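Side-chain contacts in methionine-binding lipoprotein MetQ (Bacillus subtilis subsp. subtilis, PDB 4GOT), which probably binds methionine and passes it to the membrane permease of the MetNPQ ABC transporter, and also takes part in methionine sulfoxide transport: residues N47-A51 with D52-D56; E67-M70 with K71-T74; A115-G118 with R119-A122; P160-T163 with A164-Y167; A218-K221 with A222-V226. All blocks are in the same frame, centred on the assembly; numbering follows the deposited sequence.

Contact 1 (N47-A51 with D52-D56); sequences NKALA and DKEVD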
loop_
_atom_site.group_PDB
_atom_site.type_symbol
_atom_site.label_atom_id
_atom_site.label_comp_id
_atom_site.label_asym_id
_atom_site.label_seq_id
_atom_site.Cartn_x
_atom_site.Cartn_y
_atom_site.Cartn_z
ATOM N N ASN A 47 -7.010 10.222 3.690
ATOM C CA ASN A 47 -8.482 10.192 3.661
ATOM C C ASN A 47 -9.090 11.377 4.377
ATOM O O ASN A 47 -10.141 11.902 3.960
ATOM C CB ASN A 47 -8.995 8.879 4.237
ATOM C CG ASN A 47 -8.876 7.748 3.240
ATOM O OD1 ASN A 47 -8.959 7.983 2.013
ATOM N ND2 ASN A 47 -8.680 6.526 3.731
ATOM N N LYS A 48 -8.423 11.837 5.439
ATOM C CA LYS A 48 -8.852 13.056 6.132
ATOM C C LYS A 48 -8.842 14.275 5.201
ATOM O O LYS A 48 -9.811 15.062 5.185
ATOM C CB LYS A 48 -7.996 13.323 7.372
ATOM C CG LYS A 48 -8.485 14.515 8.196
ATOM C CD LYS A 48 -7.997 14.421 9.632
ATOM C CE LYS A 48 -8.894 15.189 10.581
ATOM N NZ LYS A 48 -9.060 16.583 10.096
ATOM N N ALA A 49 -7.767 14.426 4.423
ATOM C CA ALA A 49 -7.632 15.574 3.497
ATOM C C ALA A 49 -8.765 15.541 2.446
ATOM O O ALA A 49 -9.390 16.561 2.155
ATOM C CB ALA A 49 -6.238 15.580 2.845
ATOM N N LEU A 50 -9.060 14.342 1.926
ATOM C CA LEU A 50 -10.104 14.159 0.932
ATOM C C LEU A 50 -11.460 14.477 1.506
ATOM O O LEU A 50 -12.172 15.287 0.963
ATOM C CB LEU A 50 -10.090 12.713 0.408
ATOM C CG LEU A 50 -11.040 12.269 -0.706
ATOM C CD1 LEU A 50 -10.985 13.183 -1.930
ATOM C CD2 LEU A 50 -10.721 10.802 -1.045
ATOM N N ALA A 51 -11.804 13.859 2.634
ATOM C CA ALA A 51 -13.059 14.137 3.346
ATOM C C ALA A 51 -13.200 15.628 3.711
ATOM O O ALA A 51 -14.308 16.180 3.687
ATOM C CB ALA A 51 -13.165 13.288 4.604
ATOM N N ASP A 52 -12.081 16.294 3.987
ATOM C CA ASP A 52 -12.092 17.752 4.324
ATOM C C ASP A 52 -12.142 18.670 3.084
ATOM O O ASP A 52 -12.168 19.887 3.198
ATOM C CB ASP A 52 -10.885 18.096 5.219
ATOM C CG ASP A 52 -11.019 17.529 6.662
ATOM O OD1 ASP A 52 -12.141 17.196 7.097
ATOM O OD2 ASP A 52 -9.994 17.415 7.375
ATOM N N LYS A 53 -12.182 18.078 1.893
ATOM C CA LYS A 53 -12.237 18.823 0.613
ATOM C C LYS A 53 -10.978 19.654 0.310
ATOM O O LYS A 53 -11.050 20.625 -0.439
ATOM C CB LYS A 53 -13.512 19.680 0.502
ATOM C CG LYS A 53 -14.772 18.906 0.855
ATOM C CD LYS A 53 -16.043 19.683 0.592
ATOM C CE LYS A 53 -17.232 18.736 0.646
ATOM N NZ LYS A 53 -18.515 19.483 0.500
ATOM N N GLU A 54 -9.833 19.267 0.870
ATOM C CA GLU A 54 -8.548 19.921 0.539
ATOM C C GLU A 54 -7.985 19.359 -0.753
ATOM O O GLU A 54 -7.138 19.965 -1.368
ATOM C CB GLU A 54 -7.503 19.685 1.627
ATOM C CG GLU A 54 -7.851 20.241 2.989
ATOM C CD GLU A 54 -6.997 19.627 4.087
ATOM O OE1 GLU A 54 -5.903 19.073 3.799
ATOM O OE2 GLU A 54 -7.430 19.695 5.251
ATOM N N VAL A 55 -8.430 18.172 -1.141
ATOM C CA VAL A 55 -8.005 17.579 -2.412
ATOM C C VAL A 55 -9.233 16.973 -3.098
ATOM O O VAL A 55 -10.288 16.815 -2.479
ATOM C CB VAL A 55 -6.843 16.566 -2.211
ATOM C CG1 VAL A 55 -5.679 17.255 -1.475
ATOM C CG2 VAL A 55 -7.309 15.340 -1.439
ATOM N N ASP A 56 -9.089 16.663 -4.377
ATOM C CA ASP A 56 -10.158 16.026 -5.176
ATOM C C ASP A 56 -10.087 14.485 -5.100
ATOM O O ASP A 56 -11.084 13.779 -5.288
ATOM C CB ASP A 56 -10.011 16.409 -6.672
ATOM C CG ASP A 56 -10.245 17.898 -6.956
ATOM O OD1 ASP A 56 -11.425 18.303 -6.944
ATOM O OD2 ASP A 56 -9.274 18.649 -7.277
#
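Lys-48 and Asp-52, one helical turn apart, form a salt bridge at the C-terminal end of helix 44-51, where the chain breaks off in a Schellman motif. NZ of Lys-48 lies 3.0 Å from OD2 of Asp-52 and meets the syn lone pair of that oxygen; the lysine chain runs out with CG anti to the backbone N (chi1 -175°) and bends at its last torsion, which brings NZ to OD2. The backbone N of Asp-52 also bonds to O of Lys-48, at 2.8 Å. Lys-53 then takes a positive phi of 65°, and the chain turns back on the helix: its N reaches O of Leu-50 at 2.9 Å, while N of Glu-54 reaches O of Ala-49 at 3.0 Å. The small methyl of Ala-49 fits beside the carboxylate of Glu-54, its CB 3.6 Å from OE1. Beyond these bonds, Val-55 sets CG2 against Leu-50, whose CB is 4.2 Å away, and the leucine packs on to Leu-78 and Ala-209 of the sheet. Arg-211 NH1 bonds to the carbonyls of both Leu-50 and Val-55. Farthest along, CD1 of Leu-50 rests 3.4 Å from the carbonyl O of Asp-56.

Contact 2 (E67-M70 with K71-T74); sequences EQEM and KENT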
loop_
_atom_site.group_PDB
_atom_site.type_symbol
_atom_site.label_atom_id
_atom_site.label_comp_id
_atom_site.label_asym_id
_atom_site.label_seq_id
_atom_site.Cartn_x
_atom_site.Cartn_y
_atom_site.Cartn_z
ATOM N N GLU A 67 -11.885 0.588 3.392
ATOM C CA GLU A 67 -13.003 0.033 4.173
ATOM C C GLU A 67 -12.854 0.175 5.673
ATOM O O GLU A 67 -13.791 0.643 6.364
ATOM C CB GLU A 67 -13.230 -1.432 3.807
ATOM C CG GLU A 67 -13.863 -1.524 2.452
ATOM C CD GLU A 67 -14.150 -2.942 2.060
ATOM O OE1 GLU A 67 -13.879 -3.853 2.878
ATOM O OE2 GLU A 67 -14.637 -3.112 0.931
ATOM N N GLN A 68 -11.685 -0.214 6.177
ATOM C CA GLN A 68 -11.349 0.020 7.586
ATOM C C GLN A 68 -11.473 1.486 7.992
ATOM O O GLN A 68 -11.965 1.800 9.087
ATOM C CB GLN A 68 -9.897 -0.443 7.899
ATOM C CG GLN A 68 -9.472 -0.241 9.366
ATOM C CD GLN A 68 -10.267 -1.097 10.363
ATOM O OE1 GLN A 68 -10.792 -2.148 10.022
ATOM N NE2 GLN A 68 -10.333 -0.640 11.609
ATOM N N GLU A 69 -10.954 2.380 7.158
ATOM C CA GLU A 69 -11.000 3.833 7.476
ATOM C C GLU A 69 -12.421 4.342 7.611
ATOM O O GLU A 69 -12.741 5.144 8.513
ATOM C CB GLU A 69 -10.278 4.615 6.423
ATOM C CG GLU A 69 -8.773 4.383 6.492
ATOM C CD GLU A 69 -8.077 5.416 7.368
ATOM O OE1 GLU A 69 -8.038 6.590 6.913
ATOM O OE2 GLU A 69 -7.572 5.030 8.465
HETATM N N MSE A 70 -13.305 3.830 6.760
HETATM C CA MSE A 70 -14.700 4.260 6.815
HETATM C C MSE A 70 -15.434 3.625 7.969
HETATM O O MSE A 70 -16.296 4.265 8.541
HETATM C CB MSE A 70 -15.414 4.036 5.490
HETATM C CG MSE A 70 -14.982 5.046 4.401
HETATM SE SE MSE A 70 -15.594 4.495 2.624
HETATM C CE MSE A 70 -17.498 4.928 2.906
ATOM N N LYS A 71 -15.085 2.384 8.320
ATOM C CA LYS A 71 -15.572 1.752 9.564
ATOM C C LYS A 71 -15.184 2.594 10.804
ATOM O O LYS A 71 -15.977 2.817 11.695
ATOM C CB LYS A 71 -15.002 0.348 9.666
ATOM C CG LYS A 71 -15.477 -0.499 10.834
ATOM C CD LYS A 71 -14.724 -1.837 10.832
ATOM C CE LYS A 71 -15.342 -2.907 9.917
ATOM N NZ LYS A 71 -16.036 -3.993 10.690
ATOM N N GLU A 72 -13.959 3.066 10.851
ATOM C CA GLU A 72 -13.486 3.883 11.982
ATOM C C GLU A 72 -13.984 5.340 11.998
ATOM O O GLU A 72 -14.117 5.937 13.069
ATOM C CB GLU A 72 -11.956 3.884 11.988
ATOM C CG GLU A 72 -11.307 2.555 12.358
ATOM C CD GLU A 72 -9.784 2.568 12.164
ATOM O OE1 GLU A 72 -9.250 3.612 11.737
ATOM O OE2 GLU A 72 -9.125 1.536 12.429
ATOM N N ASN A 73 -14.174 5.945 10.827
ATOM C CA ASN A 73 -14.642 7.339 10.736
ATOM C C ASN A 73 -15.910 7.386 9.898
ATOM O O ASN A 73 -15.841 7.363 8.675
ATOM C CB ASN A 73 -13.609 8.260 10.050
ATOM C CG ASN A 73 -12.177 8.096 10.580
ATOM O OD1 ASN A 73 -11.659 8.982 11.279
ATOM N ND2 ASN A 73 -11.516 7.007 10.201
ATOM N N THR A 74 -17.075 7.427 10.552
ATOM C CA THR A 74 -18.372 7.454 9.838
ATOM C C THR A 74 -18.616 8.753 9.048
ATOM O O THR A 74 -19.507 8.787 8.201
ATOM C CB THR A 74 -19.565 7.227 10.793
ATOM O OG1 THR A 74 -19.376 8.028 11.957
ATOM C CG2 THR A 74 -19.670 5.739 11.197
#
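The last turn of helix 63-72 is closed by side chains as well as by its backbone, Gln-68 reaching Glu-72 and Asn-73 bonding back to the carbonyl of Glu-69. NE2 of Gln-68 donates to OE2 of Glu-72 at 2.6 Å in a nearly straight bond (172°). The acceptor lies in the amide plane, but the amide approaches from above the carboxylate plane, the two planes standing 81° apart. A bend at the second torsion of Gln-68 (chi2 65°) carries NE2 along the helix to its partner. A leucine in place of Gln-68 would probably leave OE2 of Glu-72 without this donor and the carboxylate freer to swing. O of Glu-69 takes two bonds from Asn-73, one from its backbone N and one from ND2, each 2.8 Å long; the ND2 bond lies in the carbonyl plane on a lone pair. Asparagine suits the place, its short amide reaching the carbonyl that its own N-H also uses. Glu-69 OE2 and Glu-72 OE1 are like charges 3.9 Å apart, and Lys-44 of helix 44-51 touches both side chains. Glu-69 probably also bonds to Asn-47, while Gln-68 packs on Val-114 and Ala-115 ahead of helix 117-126.

Contact 3 (A115-G118 with R119-A122); sequences AEQG and RMLA. With MSE (selenomethionine), chain B.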
loop_
_atom_site.group_PDB
_atom_site.type_symbol
_atom_site.label_atom_id
_atom_site.label_comp_id
_atom_site.label_asym_id
_atom_site.label_seq_id
_atom_site.Cartn_x
_atom_site.Cartn_y
_atom_site.Cartn_z
ATOM N N ALA A 115 -5.842 -2.496 8.987
ATOM C CA ALA A 115 -6.320 -3.109 7.744
ATOM C C ALA A 115 -5.390 -4.161 7.137
ATOM O O ALA A 115 -5.851 -5.066 6.405
ATOM C CB ALA A 115 -6.583 -2.015 6.721
ATOM N N GLU A 116 -4.091 -4.072 7.424
ATOM C CA GLU A 116 -3.122 -4.993 6.830
ATOM C C GLU A 116 -2.682 -6.125 7.763
ATOM O O GLU A 116 -1.746 -6.830 7.449
ATOM C CB GLU A 116 -1.892 -4.230 6.344
ATOM C CG GLU A 116 -2.198 -3.375 5.123
ATOM C CD GLU A 116 -0.963 -3.045 4.314
ATOM O OE1 GLU A 116 0.097 -2.793 4.947
ATOM O OE2 GLU A 116 -1.063 -3.050 3.047
ATOM N N GLN A 117 -3.352 -6.312 8.906
ATOM C CA GLN A 117 -2.923 -7.355 9.831
ATOM C C GLN A 117 -3.036 -8.742 9.203
ATOM O O GLN A 117 -2.154 -9.573 9.414
ATOM C CB GLN A 117 -3.719 -7.314 11.134
ATOM C CG GLN A 117 -3.509 -6.020 11.950
ATOM C CD GLN A 117 -2.070 -5.787 12.387
ATOM O OE1 GLN A 117 -1.388 -4.836 11.911
ATOM N NE2 GLN A 117 -1.577 -6.660 13.269
ATOM N N GLY A 118 -4.106 -8.998 8.457
ATOM C CA GLY A 118 -4.277 -10.280 7.761
ATOM C C GLY A 118 -3.281 -10.468 6.607
ATOM O O GLY A 118 -2.797 -11.579 6.350
ATOM N N ARG A 119 -2.939 -9.373 5.926
ATOM C CA ARG A 119 -1.973 -9.411 4.798
ATOM C C ARG A 119 -0.581 -9.903 5.279
ATOM O O ARG A 119 0.032 -10.751 4.679
ATOM C CB ARG A 119 -1.850 -8.016 4.182
ATOM C CG ARG A 119 -1.070 -7.954 2.886
ATOM C CD ARG A 119 -0.948 -6.529 2.364
ATOM N NE ARG A 119 -0.352 -6.563 1.037
ATOM C CZ ARG A 119 0.017 -5.490 0.339
ATOM N NH1 ARG A 119 -0.133 -4.250 0.810
ATOM N NH2 ARG A 119 0.560 -5.677 -0.862
HETATM N N MSE A 120 -0.092 -9.305 6.360
HETATM C CA MSE A 120 1.140 -9.730 7.047
HETATM C C MSE A 120 1.121 -11.164 7.559
HETATM O O MSE A 120 2.016 -11.967 7.247
HETATM C CB MSE A 120 1.412 -8.762 8.217
HETATM C CG MSE A 120 1.656 -7.373 7.725
HETATM SE SE MSE A 120 1.806 -6.098 9.156
HETATM C CE MSE A 120 0.144 -5.076 9.211
ATOM N N LEU A 121 0.084 -11.528 8.306
ATOM C CA LEU A 121 0.007 -12.870 8.851
ATOM C C LEU A 121 -0.089 -13.956 7.762
ATOM O O LEU A 121 0.385 -15.083 7.970
ATOM C CB LEU A 121 -1.164 -12.991 9.860
ATOM C CG LEU A 121 -1.033 -12.063 11.076
ATOM C CD1 LEU A 121 -2.222 -12.303 11.989
ATOM C CD2 LEU A 121 0.308 -12.194 11.816
ATOM N N ALA A 122 -0.671 -13.603 6.613
ATOM C CA ALA A 122 -0.900 -14.562 5.521
ATOM C C ALA A 122 0.447 -14.943 4.915
ATOM O O ALA A 122 0.630 -16.081 4.496
ATOM C CB ALA A 122 -1.830 -13.993 4.452
HETATM N N MSE B 300 1.098 1.470 -0.935
HETATM C CA MSE B 300 0.822 0.586 0.236
HETATM C C MSE B 300 0.799 -0.934 -0.141
HETATM O O MSE B 300 0.124 -1.252 -1.083
HETATM O OXT MSE B 300 1.379 -1.864 0.473
HETATM C CB MSE B 300 -0.548 0.967 0.820
HETATM C CG MSE B 300 -0.863 0.394 2.166
HETATM SE SE MSE B 300 -2.722 0.757 2.744
HETATM C CE MSE B 300 -2.461 2.765 3.290
HETATM O O HOH W 1 -5.320 -7.621 5.553
#
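Glu-116 and Arg-119 form a salt bridge in the methionine pocket, at the start of helix 117-126, with Glu-116 in the N-cap position. This is the tight side. OE2 of Glu-116 lies 2.7 Å from NH1 of Arg-119, in the guanidinium plane at its edge, and is met on its syn side, tilted out of a carboxylate plane turned 75° to the guanidinium. The same NH1 donates to OXT of the bound selenomethionine at 2.8 Å. An extended chain, CG anti to N (chi1 -171°), carries the arginine to the ligand. Glu-197 pairs with NH2, and His-62 bonds to OE2 of Glu-116, holding both charges in place. A methionine in place of Arg-119 would probably leave the ligand carboxylate without this donor and Glu-116 without its charged mate. N of Met-120 bonds nearly straight to O of Glu-116 (3.2 Å, 177°), and its selenomethionine chain bends at the last torsion, bringing CE 3.6 Å from CB of Glu-116. The looser link is a water, which donates to O of Ala-115 and accepts a weak bond from N of Arg-119. Partly exposed Ala-122 bonds through N to O of Gly-118, and its CB lies 3.2 Å from that O.

Contact 4 (P160-T163 with A164-Y167); sequences PELT and AKAY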
loop_
_atom_site.group_PDB
_atom_site.type_symbol
_atom_site.label_atom_id
_atom_site.label_comp_id
_atom_site.label_asym_id
_atom_site.label_seq_id
_atom_site.Cartn_x
_atom_site.Cartn_y
_atom_site.Cartn_z
ATOM N N PRO A 160 4.015 2.226 9.816
ATOM C CA PRO A 160 4.509 1.814 8.477
ATOM C C PRO A 160 5.552 2.807 7.953
ATOM O O PRO A 160 6.442 2.447 7.202
ATOM C CB PRO A 160 3.241 1.779 7.601
ATOM C CG PRO A 160 2.130 2.226 8.492
ATOM C CD PRO A 160 2.544 2.227 9.901
ATOM N N GLU A 161 5.477 4.051 8.438
ATOM C CA GLU A 161 6.441 5.074 8.079
ATOM C C GLU A 161 7.844 4.858 8.688
ATOM O O GLU A 161 8.816 5.572 8.333
ATOM C CB GLU A 161 5.886 6.463 8.533
ATOM C CG GLU A 161 4.676 6.987 7.746
ATOM C CD GLU A 161 3.334 6.260 8.018
ATOM O OE1 GLU A 161 3.137 5.767 9.175
ATOM O OE2 GLU A 161 2.450 6.263 7.089
ATOM N N LEU A 162 7.940 3.965 9.667
ATOM C CA LEU A 162 9.136 3.818 10.480
ATOM C C LEU A 162 9.659 2.402 10.478
ATOM O O LEU A 162 10.692 2.176 11.081
ATOM C CB LEU A 162 8.839 4.200 11.945
ATOM C CG LEU A 162 8.628 5.695 12.251
ATOM C CD1 LEU A 162 8.257 5.847 13.729
ATOM C CD2 LEU A 162 9.822 6.593 11.838
ATOM N N THR A 163 8.969 1.447 9.835
ATOM C CA THR A 163 9.509 0.091 9.769
ATOM C C THR A 163 10.890 -0.025 9.035
ATOM O O THR A 163 11.745 -0.878 9.403
ATOM C CB THR A 163 8.520 -0.922 9.182
ATOM O OG1 THR A 163 8.025 -0.434 7.935
ATOM C CG2 THR A 163 7.365 -1.216 10.163
ATOM N N ALA A 164 11.122 0.800 8.013
ATOM C CA ALA A 164 12.483 0.905 7.408
ATOM C C ALA A 164 13.554 1.192 8.486
ATOM O O ALA A 164 14.667 0.647 8.427
ATOM C CB ALA A 164 12.539 1.971 6.315
ATOM N N LYS A 165 13.224 2.047 9.478
ATOM C CA LYS A 165 14.140 2.282 10.618
ATOM C C LYS A 165 14.274 1.066 11.565
ATOM O O LYS A 165 15.379 0.784 12.005
ATOM C CB LYS A 165 13.786 3.539 11.439
ATOM C CG LYS A 165 13.681 4.855 10.661
ATOM C CD LYS A 165 14.982 5.263 9.978
ATOM C CE LYS A 165 14.948 5.047 8.454
ATOM N NZ LYS A 165 16.253 5.369 7.747
ATOM N N ALA A 166 13.169 0.370 11.884
ATOM C CA ALA A 166 13.214 -0.813 12.733
ATOM C C ALA A 166 14.121 -1.867 12.106
ATOM O O ALA A 166 14.865 -2.578 12.810
ATOM C CB ALA A 166 11.798 -1.387 12.982
ATOM N N TYR A 167 14.057 -1.949 10.777
ATOM C CA TYR A 167 14.926 -2.823 9.955
ATOM C C TYR A 167 16.394 -2.426 10.067
ATOM O O TYR A 167 17.226 -3.245 10.461
ATOM C CB TYR A 167 14.424 -2.805 8.509
ATOM C CG TYR A 167 15.423 -3.251 7.458
ATOM C CD1 TYR A 167 15.763 -4.595 7.304
ATOM C CD2 TYR A 167 15.989 -2.330 6.605
ATOM C CE1 TYR A 167 16.660 -5.000 6.326
ATOM C CE2 TYR A 167 16.888 -2.717 5.631
ATOM C CZ TYR A 167 17.220 -4.046 5.501
ATOM O OH TYR A 167 18.113 -4.365 4.535
HETATM O O HOH W 2 9.137 2.729 6.781
#
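Leu-162 and Thr-163 offer their carbonyls to the first turn of helix 163-168, with Leu-162 in the N-cap position. The backbone bonds come first. O of Leu-162 receives N of Ala-166 at 3.2 Å, in the carbonyl plane, and a weak bond from N of Lys-165 at 3.0 Å with an angle of only 121°. One residue on, N of Tyr-167 donates to O of Thr-163 at 2.9 Å, so the helical pattern is in place from the outset.

A water forms the second kind of link. It donates to O of Pro-160 at 2.7 Å and accepts from N of Ala-164 at 3.0 Å, giving this early helical N-H a partner and joining the loop to the helix start. Pro-160 itself packs on Thr-111.

Side-chain packing across the turn is slight. CB of Lys-165 lies 3.4 Å from O of Leu-162, and its chain bends twice on the way to Glu-168, with which NZ forms a salt bridge; NZ also bonds to Asn-185. CB of Tyr-167 comes within 3.4 Å of O of Thr-163, while the edge of its ring faces O of Ala-164. In Thr-163, chi1 of 52° sets OG1 between the backbone N and carbonyl carbon, from where it makes a weak bond to O of Phe-176. Its side chain also packs on Val-175 and Ile-177 of strand 174-177 and on Thr-111 of strand 107-111, while the small methyl of Ala-166 fits against Ile-109, so the helix start covers two neighbouring strands of the five-stranded sheet.

Contact 5 (A218-K221 with A222-V226); sequences AKIK and ALMEV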
loop_
_atom_site.group_PDB
_atom_site.type_symbol
_atom_site.label_atom_id
_atom_site.label_comp_id
_atom_site.label_asym_id
_atom_site.label_seq_id
_atom_site.Cartn_x
_atom_site.Cartn_y
_atom_site.Cartn_z
ATOM N N ALA A 218 -15.953 14.275 -14.983
ATOM C CA ALA A 218 -15.037 14.460 -16.144
ATOM C C ALA A 218 -13.556 14.398 -15.741
ATOM O O ALA A 218 -12.772 13.718 -16.377
ATOM C CB ALA A 218 -15.322 15.797 -16.838
ATOM N N LYS A 219 -13.187 15.113 -14.674
ATOM C CA LYS A 219 -11.788 15.166 -14.172
ATOM C C LYS A 219 -11.253 13.819 -13.793
ATOM O O LYS A 219 -10.101 13.463 -14.120
ATOM C CB LYS A 219 -11.687 16.034 -12.890
ATOM C CG LYS A 219 -11.829 17.509 -13.115
ATOM C CD LYS A 219 -11.466 18.334 -11.873
ATOM C CE LYS A 219 -11.859 17.669 -10.558
ATOM N NZ LYS A 219 -11.770 18.685 -9.474
ATOM N N ILE A 220 -12.075 13.084 -13.039
ATOM C CA ILE A 220 -11.659 11.802 -12.470
ATOM C C ILE A 220 -11.562 10.720 -13.565
ATOM O O ILE A 220 -10.623 9.935 -13.544
ATOM C CB ILE A 220 -12.601 11.348 -11.325
ATOM C CG1 ILE A 220 -12.542 12.372 -10.167
ATOM C CG2 ILE A 220 -12.256 9.947 -10.826
ATOM C CD1 ILE A 220 -11.159 12.747 -9.663
ATOM N N LYS A 221 -12.493 10.734 -14.512
ATOM C CA LYS A 221 -12.436 9.877 -15.694
ATOM C C LYS A 221 -11.193 10.145 -16.538
ATOM O O LYS A 221 -10.570 9.218 -17.005
ATOM C CB LYS A 221 -13.725 10.028 -16.499
ATOM C CG LYS A 221 -14.905 9.343 -15.803
ATOM C CD LYS A 221 -14.504 7.945 -15.294
ATOM C CE LYS A 221 -15.655 7.050 -14.822
ATOM N NZ LYS A 221 -16.739 6.823 -15.818
ATOM N N ALA A 222 -10.823 11.423 -16.677
ATOM C CA ALA A 222 -9.607 11.827 -17.375
ATOM C C ALA A 222 -8.345 11.304 -16.670
ATOM O O ALA A 222 -7.416 10.830 -17.330
ATOM C CB ALA A 222 -9.551 13.361 -17.508
ATOM N N LEU A 223 -8.311 11.404 -15.339
ATOM C CA LEU A 223 -7.210 10.875 -14.517
ATOM C C LEU A 223 -7.107 9.332 -14.658
ATOM O O LEU A 223 -6.024 8.828 -14.958
ATOM C CB LEU A 223 -7.373 11.321 -13.057
ATOM C CG LEU A 223 -6.310 10.816 -12.064
ATOM C CD1 LEU A 223 -4.932 11.420 -12.319
ATOM C CD2 LEU A 223 -6.797 11.023 -10.637
HETATM N N MSE A 224 -8.225 8.612 -14.504
HETATM C CA MSE A 224 -8.235 7.156 -14.637
HETATM C C MSE A 224 -7.747 6.733 -16.002
HETATM O O MSE A 224 -7.000 5.786 -16.113
HETATM C CB MSE A 224 -9.638 6.578 -14.393
HETATM C CG MSE A 224 -10.160 6.788 -12.980
HETATM SE SE MSE A 224 -8.812 6.460 -11.604
HETATM C CE MSE A 224 -8.525 4.557 -11.883
ATOM N N GLU A 225 -8.185 7.459 -17.034
ATOM C CA GLU A 225 -7.754 7.253 -18.413
ATOM C C GLU A 225 -6.236 7.337 -18.579
ATOM O O GLU A 225 -5.620 6.472 -19.172
ATOM C CB GLU A 225 -8.422 8.264 -19.345
ATOM C CG GLU A 225 -9.749 7.807 -19.912
ATOM C CD GLU A 225 -10.338 8.765 -20.963
ATOM O OE1 GLU A 225 -9.685 9.778 -21.329
ATOM O OE2 GLU A 225 -11.470 8.505 -21.429
ATOM N N VAL A 226 -5.628 8.415 -18.114
ATOM C CA VAL A 226 -4.173 8.536 -18.191
ATOM C C VAL A 226 -3.444 7.435 -17.384
ATOM O O VAL A 226 -2.459 6.848 -17.883
ATOM C CB VAL A 226 -3.678 9.938 -17.768
ATOM C CG1 VAL A 226 -2.162 9.945 -17.700
ATOM C CG2 VAL A 226 -4.174 10.991 -18.759
#
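Four successive i+4 to i bonds, running from N of Ala-222, Leu-223, Met-224 and Glu-225 back to O of Ala-218, Lys-219, Ile-220 and Lys-221, make this a regular alpha helix, with the shortest bond 2.9 Å from N of Met-224 to O of Ile-220. The side chains divide the helix into an inner and an outer side. Inside, the branched Ile-220 and the selenomethionine Met-224 lie one turn apart, and in one modelled conformer of Met-224 their apolar side chains touch. Leu-223 leads off to another part of the same inner side, its CB 3.6 Å from the carbonyl O of Ile-220. Ala-222 is buried as well, and its small methyl suits a place where Tyr-33 packs against it.

The charged residues lie nearer the solvent. CG of Glu-225 passes 3.3 Å from O of Lys-221, and its carboxylate goes on to a salt bridge with Lys-31. Lys-219 reaches away from the helix to pair with Asp-56. Such an amphipathic helix packs against a sheet: Ile-220 and Met-224 meet strand 206-211, while Leu-223 reaches Ile-8 of strand 7-12 and Leu-21 and Leu-28 of helix 14-29, in the two-domain alpha/beta fold of periplasmic-type binding proteins.

In the fold
The five contacts follow one another along the chain, and none nests in or crosses another. Contact 1 closes the turn from helix 44-51 toward strand 57-62, and contact 2 ends the next helix; they meet where Asn-47 probably bonds to Glu-69. Contact 3 starts helix 117-126 beside the bound ligand and packs against contact 2 through Ala-115 and Gln-68. Contact 4 opens helix 163-168 on the five-stranded sheet, about 17 Å from contact 3 between centres. Contact 5 returns to the six-stranded sheet, where Lys-219 pairs with Asp-56 of contact 1 although far apart in sequence. Contacts 3 and 5 lie on opposite sides of the chain's centre.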